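Local coordinates for COPII coat assembly protein SEC16 (Saccharomyces cerevisiae, PDB 3MZK) that helps to initiate assembly of the COPII coat that forms transport vesicles at the endoplasmic reticulum, here seen in its helical central domain, and is also involved in autophagy, at residues Gly68-Ala73 / Tyr339-Ser344; Glu331-Asp336 / Lys359-Ser364; Thr86-Ile91 / Thr101-Leu106; Glu107-Asp112 / Leu300-Asn305; Ile181-Gly186 / Asp192-Val197. All coordinates share one frame; numbering follows the deposited sequence.

In the fold
Following the chain from its N terminus, interaction 1 opens first, in the loop before helix 77-94, and closes only at helix 330-344, so that a much later helix meets the loop leading into helix 77-94. Within that span, interaction 3 closes early, as a hairpin of helices 77-94 and 101-111. Interaction 4 then starts from the end of helix 101-111 and reaches helix 294-303, enclosing interaction 5, the local helix pair 181-186 / 192-197. The centre of interaction 5 lies about 48 Å from that of interaction 1, across the chain's centre. Interaction 2 crosses interaction 1 and ties helix 330-344 to helix 356-368; the salt bridge Glu340-Lys359 joins these two contacts.

Interaction 1 of 5, residues Gly68-Ala73 / Tyr339-Ser344; sequences GPLGSA and YEYIFS
Gly71 and Tyr341 bring the two backbones nearest each other, their CA atoms 6.2 Å apart, where an irregular loop passes alongside a helix. Gly71 turns the loop with a positive phi of 84°; at these angles a side chain would press against the carbonyl oxygen of Leu70. The backbone passes close to the tyrosine ring here, Gly71 N lying 3.9 Å from Tyr341 CD1. The ring reaches the loop because Tyr341 holds CG opposite its own backbone N (chi1 -176°). Leu70 completes the contact from beside it, without a hydrogen bond between the segments: its CD1 methyl sits 4.0 Å from Tyr341 CB, and its CB is 4.1 Å from Tyr341 CD1, the two side chains crossing at about a right angle. This is how an ACE1-type helical fold doubles back on itself: the loop leading into helix 77-94 lies against helix 330-344, more than 260 residues later. Helix 77-94 covers the same patch, with Leu80 touching both Leu70 and Tyr341. One turn earlier on helix 330-344, Glu337 takes a hydrogen bond from Leu70 N through OE2, gripping the loop by its backbone.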
# COMPACT_ATOMS: atom_id res chain seq x y z
N GLY B 68 -41.40 -0.17 15.86
CA GLY B 68 -41.78 0.25 14.52
C GLY B 68 -40.74 -0.02 13.46
O GLY B 68 -39.86 -0.86 13.66
N PRO B 69 -40.84 0.67 12.32
CA PRO B 69 -39.83 0.57 11.26
C PRO B 69 -38.56 1.32 11.64
O PRO B 69 -38.62 2.54 11.80
CB PRO B 69 -40.50 1.26 10.06
CG PRO B 69 -41.95 1.37 10.41
CD PRO B 69 -42.00 1.48 11.90
N LEU B 70 -37.45 0.61 11.79
CA LEU B 70 -36.17 1.29 12.02
C LEU B 70 -35.82 2.08 10.78
O LEU B 70 -36.29 1.77 9.69
CB LEU B 70 -35.07 0.28 12.31
CG LEU B 70 -35.33 -0.74 13.41
CD1 LEU B 70 -34.15 -1.67 13.55
CD2 LEU B 70 -35.62 -0.04 14.72
N GLY B 71 -34.99 3.11 10.93
CA GLY B 71 -34.64 3.93 9.79
C GLY B 71 -35.69 4.99 9.56
O GLY B 71 -35.38 6.11 9.14
N SER B 72 -36.95 4.64 9.81
CA SER B 72 -37.98 5.66 9.93
C SER B 72 -37.43 6.58 10.99
O SER B 72 -37.08 6.13 12.08
CB SER B 72 -39.30 5.05 10.38
OG SER B 72 -39.69 5.56 11.64
N ALA B 73 -37.35 7.87 10.68
CA ALA B 73 -36.59 8.78 11.53
C ALA B 73 -37.34 9.27 12.77
O ALA B 73 -36.80 10.03 13.57
CB ALA B 73 -36.05 9.95 10.71
N TYR B 339 -29.62 -5.25 11.29
CA TYR B 339 -28.36 -5.25 10.56
C TYR B 339 -28.34 -4.10 9.56
O TYR B 339 -27.31 -3.48 9.34
CB TYR B 339 -28.17 -6.59 9.84
CG TYR B 339 -26.80 -6.82 9.25
CD1 TYR B 339 -25.66 -6.71 10.04
CD2 TYR B 339 -26.65 -7.17 7.91
CE1 TYR B 339 -24.39 -6.93 9.51
CE2 TYR B 339 -25.39 -7.39 7.37
CZ TYR B 339 -24.27 -7.27 8.17
OH TYR B 339 -23.02 -7.49 7.64
N GLU B 340 -29.49 -3.81 8.96
CA GLU B 340 -29.59 -2.70 8.02
C GLU B 340 -29.41 -1.37 8.74
O GLU B 340 -28.68 -0.49 8.27
CB GLU B 340 -30.93 -2.72 7.30
CG GLU B 340 -31.09 -1.62 6.26
CD GLU B 340 -32.49 -1.58 5.67
OE1 GLU B 340 -33.45 -1.61 6.46
OE2 GLU B 340 -32.62 -1.52 4.43
N TYR B 341 -30.08 -1.22 9.87
CA TYR B 341 -29.98 -0.00 10.66
C TYR B 341 -28.52 0.29 11.00
O TYR B 341 -28.09 1.44 10.96
CB TYR B 341 -30.81 -0.12 11.94
CG TYR B 341 -30.82 1.14 12.78
CD1 TYR B 341 -31.48 2.28 12.34
CD2 TYR B 341 -30.17 1.18 14.01
CE1 TYR B 341 -31.49 3.43 13.11
CE2 TYR B 341 -30.18 2.33 14.78
CZ TYR B 341 -30.84 3.45 14.33
OH TYR B 341 -30.86 4.60 15.08
N ILE B 342 -27.77 -0.75 11.34
CA ILE B 342 -26.36 -0.60 11.70
C ILE B 342 -25.55 -0.01 10.54
O ILE B 342 -24.72 0.89 10.74
CB ILE B 342 -25.75 -1.94 12.16
CG1 ILE B 342 -26.37 -2.36 13.49
CG2 ILE B 342 -24.25 -1.83 12.29
CD1 ILE B 342 -26.02 -3.77 13.90
N PHE B 343 -25.80 -0.49 9.33
CA PHE B 343 -25.16 0.05 8.14
C PHE B 343 -25.58 1.50 7.91
O PHE B 343 -24.88 2.25 7.24
CB PHE B 343 -25.55 -0.76 6.90
CG PHE B 343 -24.69 -1.96 6.65
CD1 PHE B 343 -24.05 -2.12 5.43
CD2 PHE B 343 -24.52 -2.92 7.63
CE1 PHE B 343 -23.25 -3.22 5.19
CE2 PHE B 343 -23.73 -4.03 7.39
CZ PHE B 343 -23.10 -4.18 6.16
N SER B 344 -26.73 1.88 8.45
CA SER B 344 -27.32 3.17 8.14
C SER B 344 -26.54 4.32 8.76
O SER B 344 -26.60 5.45 8.28
CB SER B 344 -28.79 3.24 8.56
OG SER B 344 -28.91 3.47 9.95

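Interaction 2 of 5, residues Glu331-Asp336 / Lys359-Ser364; sequences ESILWD and KIYHAS
The same torsional choice on both sides brings Ile333 onto His362: the isoleucine's CG2 and the histidine's CG (chi1 -177°) each stand opposite their own backbone N, with Ile333 CG1 beside its N (chi1 -63°). As a result the CG2 methyl rests over one face of the imidazole, 3.6 Å from the centroid of the His362 ring and 24° off its normal, a CH-pi contact displaced toward the rim. The other branch of Ile333 goes to the next aromatic, its CD1 lying 3.6 Å from Tyr361 CE2, with the two side chains at about a right angle. Thus one isoleucine serves two rings. Leu334 adds a looser touch, CD2 to His362 CE1 at 4.3 Å. Beyond the pair, Tyr361 OH is hydrogen-bonded to Asn328 O, and Tyr378 meets the His362 ring edge to face. The helix axes pass 10.4 Å apart, an apolar helix-helix junction between successive helices of the kind from which an alpha-helical ACE1 domain is built.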
# COMPACT_ATOMS: atom_id res chain seq x y z
N GLU B 331 -37.10 -14.07 13.52
CA GLU B 331 -35.74 -13.65 13.84
C GLU B 331 -35.08 -13.00 12.64
O GLU B 331 -34.50 -11.91 12.74
CB GLU B 331 -34.89 -14.84 14.32
CG GLU B 331 -35.36 -15.47 15.62
CD GLU B 331 -36.70 -16.17 15.49
OE1 GLU B 331 -36.96 -16.77 14.42
OE2 GLU B 331 -37.50 -16.11 16.45
N SER B 332 -35.18 -13.66 11.49
CA SER B 332 -34.60 -13.15 10.25
C SER B 332 -35.15 -11.78 9.88
O SER B 332 -34.40 -10.89 9.47
CB SER B 332 -34.84 -14.13 9.10
OG SER B 332 -34.27 -13.65 7.90
N ILE B 333 -36.46 -11.60 10.01
CA ILE B 333 -37.07 -10.31 9.70
C ILE B 333 -36.43 -9.21 10.53
O ILE B 333 -36.01 -8.18 10.00
CB ILE B 333 -38.57 -10.31 9.98
CG1 ILE B 333 -39.28 -11.33 9.08
CG2 ILE B 333 -39.16 -8.93 9.76
CD1 ILE B 333 -40.76 -11.43 9.35
N LEU B 334 -36.35 -9.44 11.84
CA LEU B 334 -35.84 -8.44 12.77
C LEU B 334 -34.33 -8.28 12.66
O LEU B 334 -33.82 -7.16 12.54
CB LEU B 334 -36.25 -8.80 14.20
CG LEU B 334 -37.76 -8.96 14.44
CD1 LEU B 334 -38.05 -9.42 15.85
CD2 LEU B 334 -38.50 -7.67 14.14
N TRP B 335 -33.60 -9.39 12.69
CA TRP B 335 -32.16 -9.35 12.51
C TRP B 335 -31.80 -8.57 11.25
O TRP B 335 -30.99 -7.65 11.30
CB TRP B 335 -31.57 -10.75 12.43
CG TRP B 335 -31.59 -11.46 13.74
CD1 TRP B 335 -31.72 -10.90 14.97
CD2 TRP B 335 -31.50 -12.87 13.94
NE1 TRP B 335 -31.70 -11.88 15.94
CE2 TRP B 335 -31.56 -13.10 15.33
CE3 TRP B 335 -31.36 -13.97 13.08
CZ2 TRP B 335 -31.50 -14.37 15.88
CZ3 TRP B 335 -31.29 -15.24 13.64
CH2 TRP B 335 -31.36 -15.43 15.02
N ASP B 336 -32.42 -8.93 10.13
CA ASP B 336 -32.13 -8.26 8.87
C ASP B 336 -32.35 -6.75 8.94
O ASP B 336 -31.53 -5.99 8.43
CB ASP B 336 -32.93 -8.87 7.72
CG ASP B 336 -32.36 -10.19 7.26
OD1 ASP B 336 -31.17 -10.45 7.56
OD2 ASP B 336 -33.08 -10.96 6.59
N LYS B 359 -39.53 -6.91 4.18
CA LYS B 359 -40.19 -5.86 4.95
C LYS B 359 -41.70 -5.82 4.69
O LYS B 359 -42.49 -5.64 5.61
CB LYS B 359 -39.58 -4.49 4.64
CG LYS B 359 -38.16 -4.32 5.14
CD LYS B 359 -37.71 -2.88 5.00
CE LYS B 359 -36.26 -2.71 5.36
NZ LYS B 359 -35.81 -1.32 5.06
N ILE B 360 -42.08 -5.98 3.42
CA ILE B 360 -43.49 -6.00 3.04
C ILE B 360 -44.14 -7.23 3.66
O ILE B 360 -45.25 -7.17 4.18
CB ILE B 360 -43.66 -6.04 1.52
CG1 ILE B 360 -43.00 -4.81 0.88
CG2 ILE B 360 -45.13 -6.10 1.14
CD1 ILE B 360 -43.12 -4.79 -0.63
N TYR B 361 -43.43 -8.35 3.59
CA TYR B 361 -43.88 -9.59 4.21
C TYR B 361 -44.04 -9.40 5.72
O TYR B 361 -44.92 -10.00 6.34
CB TYR B 361 -42.87 -10.69 3.90
CG TYR B 361 -42.88 -11.87 4.83
CD1 TYR B 361 -43.99 -12.70 4.92
CD2 TYR B 361 -41.76 -12.18 5.59
CE1 TYR B 361 -43.98 -13.80 5.76
CE2 TYR B 361 -41.75 -13.27 6.43
CZ TYR B 361 -42.86 -14.08 6.51
OH TYR B 361 -42.83 -15.16 7.34
N HIS B 362 -43.18 -8.56 6.29
CA HIS B 362 -43.25 -8.21 7.70
C HIS B 362 -44.58 -7.50 7.97
O HIS B 362 -45.33 -7.90 8.85
CB HIS B 362 -42.06 -7.32 8.08
CG HIS B 362 -41.99 -6.96 9.53
ND1 HIS B 362 -41.08 -6.05 10.02
CD2 HIS B 362 -42.71 -7.39 10.60
CE1 HIS B 362 -41.25 -5.92 11.33
NE2 HIS B 362 -42.23 -6.73 11.70
N ALA B 363 -44.85 -6.46 7.19
CA ALA B 363 -46.12 -5.73 7.30
C ALA B 363 -47.32 -6.65 7.14
O ALA B 363 -48.33 -6.49 7.82
CB ALA B 363 -46.17 -4.61 6.27
N SER B 364 -47.21 -7.61 6.23
CA SER B 364 -48.27 -8.60 6.03
C SER B 364 -48.49 -9.41 7.30
O SER B 364 -49.62 -9.70 7.67
CB SER B 364 -47.91 -9.52 4.87
OG SER B 364 -49.01 -10.33 4.50

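Interaction 3 of 5, residues Thr86-Ile91 / Thr101-Leu106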
# COMPACT_ATOMS: atom_id res chain seq x y z
N THR B 86 -34.34 -6.38 26.59
CA THR B 86 -35.55 -7.06 27.03
C THR B 86 -35.74 -8.39 26.33
O THR B 86 -35.84 -9.43 26.97
CB THR B 86 -36.78 -6.20 26.77
OG1 THR B 86 -36.60 -4.91 27.37
CG2 THR B 86 -38.02 -6.86 27.36
N THR B 87 -35.80 -8.33 25.00
CA THR B 87 -36.05 -9.51 24.18
C THR B 87 -35.04 -10.61 24.47
O THR B 87 -35.41 -11.76 24.71
CB THR B 87 -36.01 -9.17 22.69
OG1 THR B 87 -36.96 -8.13 22.40
CG2 THR B 87 -36.35 -10.40 21.86
N ILE B 88 -33.76 -10.25 24.43
CA ILE B 88 -32.68 -11.20 24.68
C ILE B 88 -32.79 -11.86 26.05
O ILE B 88 -32.56 -13.06 26.20
CB ILE B 88 -31.30 -10.52 24.55
CG1 ILE B 88 -31.08 -10.05 23.11
CG2 ILE B 88 -30.19 -11.47 24.97
CD1 ILE B 88 -29.87 -9.17 22.94
N LYS B 89 -33.16 -11.06 27.06
CA LYS B 89 -33.36 -11.59 28.40
C LYS B 89 -34.48 -12.62 28.40
O LYS B 89 -34.27 -13.79 28.71
CB LYS B 89 -33.68 -10.47 29.38
N SER B 90 -35.68 -12.18 28.02
CA SER B 90 -36.85 -13.05 28.01
C SER B 90 -36.62 -14.33 27.21
O SER B 90 -36.99 -15.41 27.64
CB SER B 90 -38.07 -12.30 27.46
OG SER B 90 -37.74 -11.61 26.27
N ILE B 91 -35.98 -14.19 26.04
CA ILE B 91 -35.76 -15.33 25.16
C ILE B 91 -34.88 -16.40 25.79
O ILE B 91 -35.26 -17.57 25.87
CB ILE B 91 -35.13 -14.90 23.83
CG1 ILE B 91 -36.18 -14.22 22.95
CG2 ILE B 91 -34.51 -16.10 23.12
CD1 ILE B 91 -35.67 -13.84 21.58
N THR B 101 -25.83 -16.14 20.07
CA THR B 101 -24.69 -15.50 19.42
C THR B 101 -25.10 -14.32 18.53
O THR B 101 -24.66 -13.19 18.75
CB THR B 101 -23.88 -16.51 18.58
OG1 THR B 101 -23.37 -17.55 19.42
CG2 THR B 101 -22.72 -15.81 17.87
N ILE B 102 -25.94 -14.59 17.53
CA ILE B 102 -26.37 -13.57 16.58
C ILE B 102 -27.11 -12.42 17.26
O ILE B 102 -26.88 -11.25 16.94
CB ILE B 102 -27.27 -14.17 15.48
CG1 ILE B 102 -26.46 -15.12 14.59
CG2 ILE B 102 -27.91 -13.07 14.65
CD1 ILE B 102 -27.32 -15.95 13.68
N TRP B 103 -28.00 -12.76 18.17
CA TRP B 103 -28.69 -11.75 18.97
C TRP B 103 -27.68 -10.78 19.58
O TRP B 103 -27.74 -9.57 19.36
CB TRP B 103 -29.50 -12.41 20.09
CG TRP B 103 -30.85 -12.90 19.67
CD1 TRP B 103 -31.29 -14.19 19.66
CD2 TRP B 103 -31.94 -12.09 19.22
NE1 TRP B 103 -32.60 -14.24 19.23
CE2 TRP B 103 -33.02 -12.96 18.95
CE3 TRP B 103 -32.12 -10.72 19.02
CZ2 TRP B 103 -34.25 -12.51 18.49
CZ3 TRP B 103 -33.34 -10.27 18.56
CH2 TRP B 103 -34.39 -11.16 18.30
N GLN B 104 -26.74 -11.34 20.34
CA GLN B 104 -25.79 -10.55 21.10
C GLN B 104 -24.77 -9.84 20.22
O GLN B 104 -24.30 -8.75 20.56
CB GLN B 104 -25.10 -11.43 22.14
CG GLN B 104 -26.03 -11.89 23.25
CD GLN B 104 -25.47 -13.04 24.05
OE1 GLN B 104 -24.75 -13.90 23.53
NE2 GLN B 104 -25.79 -13.07 25.34
N LEU B 105 -24.44 -10.46 19.09
CA LEU B 105 -23.51 -9.85 18.15
C LEU B 105 -24.10 -8.57 17.58
O LEU B 105 -23.44 -7.53 17.55
CB LEU B 105 -23.19 -10.83 17.03
CG LEU B 105 -22.34 -10.26 15.89
CD1 LEU B 105 -21.04 -9.71 16.44
CD2 LEU B 105 -22.07 -11.32 14.83
N LEU B 106 -25.35 -8.66 17.12
CA LEU B 106 -26.05 -7.49 16.58
C LEU B 106 -26.22 -6.40 17.64
O LEU B 106 -26.17 -5.21 17.32
CB LEU B 106 -27.40 -7.90 16.00
CG LEU B 106 -27.33 -8.61 14.64
CD1 LEU B 106 -28.69 -9.16 14.26
CD2 LEU B 106 -26.82 -7.66 13.57
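Trp103 takes every close contact from Ile91, Ile88 and Thr87, and its partners fall into two sets. The first is aliphatic against the indole. Ile91 brings the end of its chain to the benzene part of the ring, CD1 being 3.7 Å from Trp103 CZ2, and crosses it at about a right angle. A turn earlier, Thr87 offers its methyl, with CG2 4.1 Å from Trp103 CH2. That methyl stands opposite the backbone N, while OG1, beside the N (chi1 -56°), is hydrogen-bonded to Trp83 O within its own helix. These helices form an antiparallel hairpin, with 159° between their directions and axes 10.8 Å apart, joined by the short connection 95-100. The second set is aliphatic against aliphatic: Ile88 CG1 lies 4.1 Å from Trp103 CB, the two side chains running past one another in opposite senses. No hydrogen bond crosses between the segments. On helix 330-344, Trp335 meets the same Trp103 edge to face, extending the hydrophobic contact of the hairpin to a third helix.

Interaction 4 of 5, residues Glu107-Asp112 / Leu300-Asn305; sequences EMKLND and LFIIGN
Lys109 reaches out from its helix across Ile302 and then bends toward Asn305. The first part of its chain is extended, and the turns come late, at chi3 (94°) and chi4 (-65°), which bring the ammonium group round to the asparagine. The aliphatic middle lies obliquely over the isoleucine: Lys109 CD is 3.8 Å from Ile302 CG2, a branch of Ile302 held opposite that residue's backbone N. Further along, Lys109 CE comes within 3.4 Å of Ile302 O, close to the helix end. The lysine and asparagine side chains then slide past each other in opposite directions, and NZ gives a hydrogen bond of 2.8 Å to Asn305 OD1. The donor arrives in the carbonyl plane, on a lone pair, at a C=O...N angle of 137°. Asn305 itself ends helix 294-303 in a Schellman motif, with positive phi, and its N bonds Ile302 O at 2.9 Å. Replacing Lys109 with a leucine would probably leave Asn305 OD1 without this donor and the helix end without a nearby positive charge. Nearer the backbone, Ile342 of helix 330-344 packs against Lys109 CB, so a third helix also touches the stem. The chemistry suggests that the contact works partly through charge: an ammonium group beside the C-terminal end of a helix is likely to be favoured by the carbonyl groups gathered there.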
# COMPACT_ATOMS: atom_id res chain seq x y z
N GLU B 107 -26.43 -6.81 18.89
CA GLU B 107 -26.56 -5.85 19.98
C GLU B 107 -25.27 -5.05 20.15
O GLU B 107 -25.30 -3.82 20.26
CB GLU B 107 -26.94 -6.55 21.28
CG GLU B 107 -27.35 -5.59 22.38
CD GLU B 107 -27.58 -6.29 23.71
OE1 GLU B 107 -26.98 -7.36 23.93
OE2 GLU B 107 -28.37 -5.76 24.52
N MET B 108 -24.14 -5.74 20.18
CA MET B 108 -22.84 -5.07 20.27
C MET B 108 -22.66 -4.04 19.17
O MET B 108 -22.39 -2.87 19.45
CB MET B 108 -21.69 -6.08 20.17
CG MET B 108 -21.54 -7.01 21.34
SD MET B 108 -20.07 -8.03 21.13
CE MET B 108 -18.84 -6.76 20.85
N LYS B 109 -22.81 -4.48 17.93
CA LYS B 109 -22.57 -3.62 16.78
C LYS B 109 -23.52 -2.43 16.80
O LYS B 109 -23.23 -1.37 16.24
CB LYS B 109 -22.71 -4.41 15.49
CG LYS B 109 -21.76 -5.60 15.40
CD LYS B 109 -21.98 -6.39 14.11
CE LYS B 109 -21.04 -5.95 13.00
NZ LYS B 109 -21.29 -4.55 12.56
N LEU B 110 -24.65 -2.61 17.47
CA LEU B 110 -25.62 -1.54 17.58
C LEU B 110 -25.15 -0.48 18.57
O LEU B 110 -25.58 0.67 18.51
CB LEU B 110 -26.98 -2.11 18.01
CG LEU B 110 -28.10 -1.10 18.25
CD1 LEU B 110 -28.42 -0.34 16.98
CD2 LEU B 110 -29.33 -1.80 18.79
N ASN B 111 -24.25 -0.87 19.47
CA ASN B 111 -23.85 -0.01 20.58
C ASN B 111 -22.57 0.78 20.36
O ASN B 111 -22.32 1.77 21.05
CB ASN B 111 -23.67 -0.86 21.85
CG ASN B 111 -24.95 -1.53 22.29
OD1 ASN B 111 -26.05 -1.07 21.99
ND2 ASN B 111 -24.82 -2.64 23.02
N ASP B 112 -21.75 0.30 19.43
CA ASP B 112 -20.36 0.73 19.33
C ASP B 112 -19.60 0.32 20.59
O ASP B 112 -18.49 0.78 20.84
CB ASP B 112 -20.24 2.24 19.07
CG ASP B 112 -20.73 2.63 17.69
OD1 ASP B 112 -21.90 2.34 17.37
OD2 ASP B 112 -19.93 3.21 16.92
N LEU B 300 -20.38 -15.17 10.65
CA LEU B 300 -19.13 -14.68 10.06
C LEU B 300 -19.36 -13.48 9.14
O LEU B 300 -18.60 -12.52 9.18
CB LEU B 300 -18.38 -15.79 9.32
CG LEU B 300 -18.17 -17.09 10.09
CD1 LEU B 300 -17.05 -17.91 9.48
CD2 LEU B 300 -17.88 -16.81 11.56
N PHE B 301 -20.41 -13.54 8.32
CA PHE B 301 -20.72 -12.46 7.39
C PHE B 301 -21.06 -11.17 8.12
O PHE B 301 -20.67 -10.08 7.70
CB PHE B 301 -21.88 -12.85 6.46
CG PHE B 301 -21.55 -13.96 5.51
CD1 PHE B 301 -20.24 -14.18 5.09
CD2 PHE B 301 -22.55 -14.81 5.04
CE1 PHE B 301 -19.94 -15.21 4.21
CE2 PHE B 301 -22.25 -15.85 4.16
CZ PHE B 301 -20.94 -16.05 3.74
N ILE B 302 -21.80 -11.30 9.22
CA ILE B 302 -22.14 -10.17 10.08
C ILE B 302 -20.88 -9.51 10.65
O ILE B 302 -20.70 -8.29 10.55
CB ILE B 302 -23.05 -10.61 11.23
CG1 ILE B 302 -24.43 -11.00 10.69
CG2 ILE B 302 -23.18 -9.50 12.26
CD1 ILE B 302 -25.27 -11.81 11.66
N ILE B 303 -20.01 -10.32 11.24
CA ILE B 303 -18.76 -9.81 11.78
C ILE B 303 -17.95 -9.12 10.69
O ILE B 303 -17.32 -8.09 10.92
CB ILE B 303 -17.91 -10.93 12.39
CG1 ILE B 303 -18.66 -11.61 13.54
CG2 ILE B 303 -16.59 -10.39 12.89
CD1 ILE B 303 -17.97 -12.85 14.06
N GLY B 304 -17.98 -9.70 9.49
CA GLY B 304 -17.23 -9.17 8.37
C GLY B 304 -17.90 -7.97 7.73
O GLY B 304 -17.37 -7.38 6.79
N ASN B 305 -19.06 -7.60 8.25
CA ASN B 305 -19.87 -6.53 7.67
C ASN B 305 -20.20 -6.72 6.20
O ASN B 305 -20.24 -5.76 5.43
CB ASN B 305 -19.21 -5.17 7.89
CG ASN B 305 -19.72 -4.47 9.12
OD1 ASN B 305 -20.07 -5.11 10.11
ND2 ASN B 305 -19.80 -3.14 9.07

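Interaction 5 of 5, residues Ile181-Gly186 / Asp192-Val197; sequences IALLVG and DRWSEV
The indole of Trp194 carries Leu183 on one face: Leu183 CD2 stands 4.0 Å from the centroid of the six-membered ring, only 8° off its normal, in a CH-pi contact. Gly186 C lies at the edge of the ring, near its plane. Leu183 CB is 3.9 Å from Trp194 CZ3, so the leucine meets the ring with its stem as well as its tip. Val197, one turn on, completes the packing: its CG1 methyl, opposite the backbone N (chi1 176°), lies 3.7 Å from Ala182 CB and also touches Leu183 CD2. The closest backbone approach is at Gly186, whose CA is 4.7 Å from that of Trp194, a separation helped by the absence of a side chain. A serine in place of Trp194 is likely to leave the Leu183 methyl without its aromatic partner and open a gap between the helices. Leu184 of the second subunit packs on both Leu183 and Trp194, so the contact borders the subunit interface. With axes 8.7 Å apart and nearly antiparallel at 168°, the pair is a close-packed helical hairpin of the alpha-solenoid type.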
# COMPACT_ATOMS: atom_id res chain seq x y z
N ILE B 181 15.33 -21.66 9.25
CA ILE B 181 15.84 -21.03 8.03
C ILE B 181 14.90 -21.30 6.88
O ILE B 181 14.80 -20.50 5.95
CB ILE B 181 17.23 -21.57 7.64
CG1 ILE B 181 17.70 -22.60 8.65
CG2 ILE B 181 18.24 -20.43 7.51
CD1 ILE B 181 19.12 -23.02 8.45
N ALA B 182 14.23 -22.45 6.93
CA ALA B 182 13.26 -22.77 5.90
C ALA B 182 12.23 -21.64 5.85
O ALA B 182 11.93 -21.12 4.78
CB ALA B 182 12.60 -24.10 6.19
N LEU B 183 11.72 -21.26 7.02
CA LEU B 183 10.77 -20.16 7.12
C LEU B 183 11.36 -18.85 6.62
O LEU B 183 10.74 -18.14 5.83
CB LEU B 183 10.27 -20.01 8.57
CG LEU B 183 9.27 -21.07 9.03
CD1 LEU B 183 8.88 -20.88 10.49
CD2 LEU B 183 8.03 -21.07 8.13
N LEU B 184 12.58 -18.55 7.07
CA LEU B 184 13.28 -17.36 6.63
C LEU B 184 13.43 -17.31 5.11
O LEU B 184 12.98 -16.36 4.46
CB LEU B 184 14.65 -17.28 7.29
CG LEU B 184 14.55 -17.14 8.81
CD1 LEU B 184 15.93 -17.17 9.46
CD2 LEU B 184 13.80 -15.87 9.16
N VAL B 185 14.05 -18.34 4.53
CA VAL B 185 14.20 -18.40 3.09
C VAL B 185 12.83 -18.29 2.42
O VAL B 185 12.65 -17.56 1.45
CB VAL B 185 14.90 -19.69 2.64
CG1 VAL B 185 14.84 -19.84 1.13
CG2 VAL B 185 16.34 -19.71 3.12
N GLY B 186 11.86 -19.02 2.97
CA GLY B 186 10.51 -19.02 2.45
C GLY B 186 9.89 -17.63 2.38
O GLY B 186 9.08 -17.36 1.49
N ASP B 192 3.15 -18.37 -0.66
CA ASP B 192 2.90 -19.73 -1.13
C ASP B 192 3.79 -20.77 -0.46
O ASP B 192 3.31 -21.65 0.25
CB ASP B 192 3.06 -19.81 -2.65
CG ASP B 192 2.06 -18.93 -3.39
OD1 ASP B 192 1.73 -17.84 -2.88
OD2 ASP B 192 1.61 -19.34 -4.49
N ARG B 193 5.09 -20.67 -0.70
CA ARG B 193 6.03 -21.63 -0.13
C ARG B 193 6.18 -21.44 1.37
O ARG B 193 6.48 -22.39 2.10
CB ARG B 193 7.38 -21.57 -0.85
CG ARG B 193 7.30 -22.06 -2.28
CD ARG B 193 8.65 -22.47 -2.80
NE ARG B 193 8.59 -22.82 -4.22
CZ ARG B 193 8.50 -21.94 -5.20
NH1 ARG B 193 8.46 -20.64 -4.93
NH2 ARG B 193 8.45 -22.35 -6.46
N TRP B 194 5.98 -20.22 1.84
CA TRP B 194 5.93 -19.94 3.27
C TRP B 194 4.95 -20.91 3.94
O TRP B 194 5.28 -21.56 4.93
CB TRP B 194 5.50 -18.50 3.52
CG TRP B 194 5.20 -18.20 4.96
CD1 TRP B 194 3.99 -18.27 5.58
CD2 TRP B 194 6.14 -17.77 5.96
NE1 TRP B 194 4.11 -17.92 6.91
CE2 TRP B 194 5.42 -17.61 7.16
CE3 TRP B 194 7.51 -17.51 5.95
CZ2 TRP B 194 6.03 -17.19 8.34
CZ3 TRP B 194 8.11 -17.11 7.12
CH2 TRP B 194 7.37 -16.95 8.30
N SER B 195 3.75 -20.99 3.37
CA SER B 195 2.72 -21.88 3.89
C SER B 195 3.15 -23.34 3.87
O SER B 195 2.95 -24.07 4.84
CB SER B 195 1.43 -21.70 3.08
OG SER B 195 0.46 -22.67 3.45
N GLU B 196 3.76 -23.77 2.77
CA GLU B 196 4.20 -25.16 2.64
C GLU B 196 5.19 -25.53 3.74
O GLU B 196 5.17 -26.64 4.26
CB GLU B 196 4.82 -25.41 1.26
N VAL B 197 6.05 -24.58 4.09
CA VAL B 197 7.02 -24.81 5.16
C VAL B 197 6.30 -25.01 6.48
O VAL B 197 6.68 -25.86 7.29
CB VAL B 197 8.02 -23.65 5.28
CG1 VAL B 197 8.96 -23.87 6.46
CG2 VAL B 197 8.80 -23.48 3.98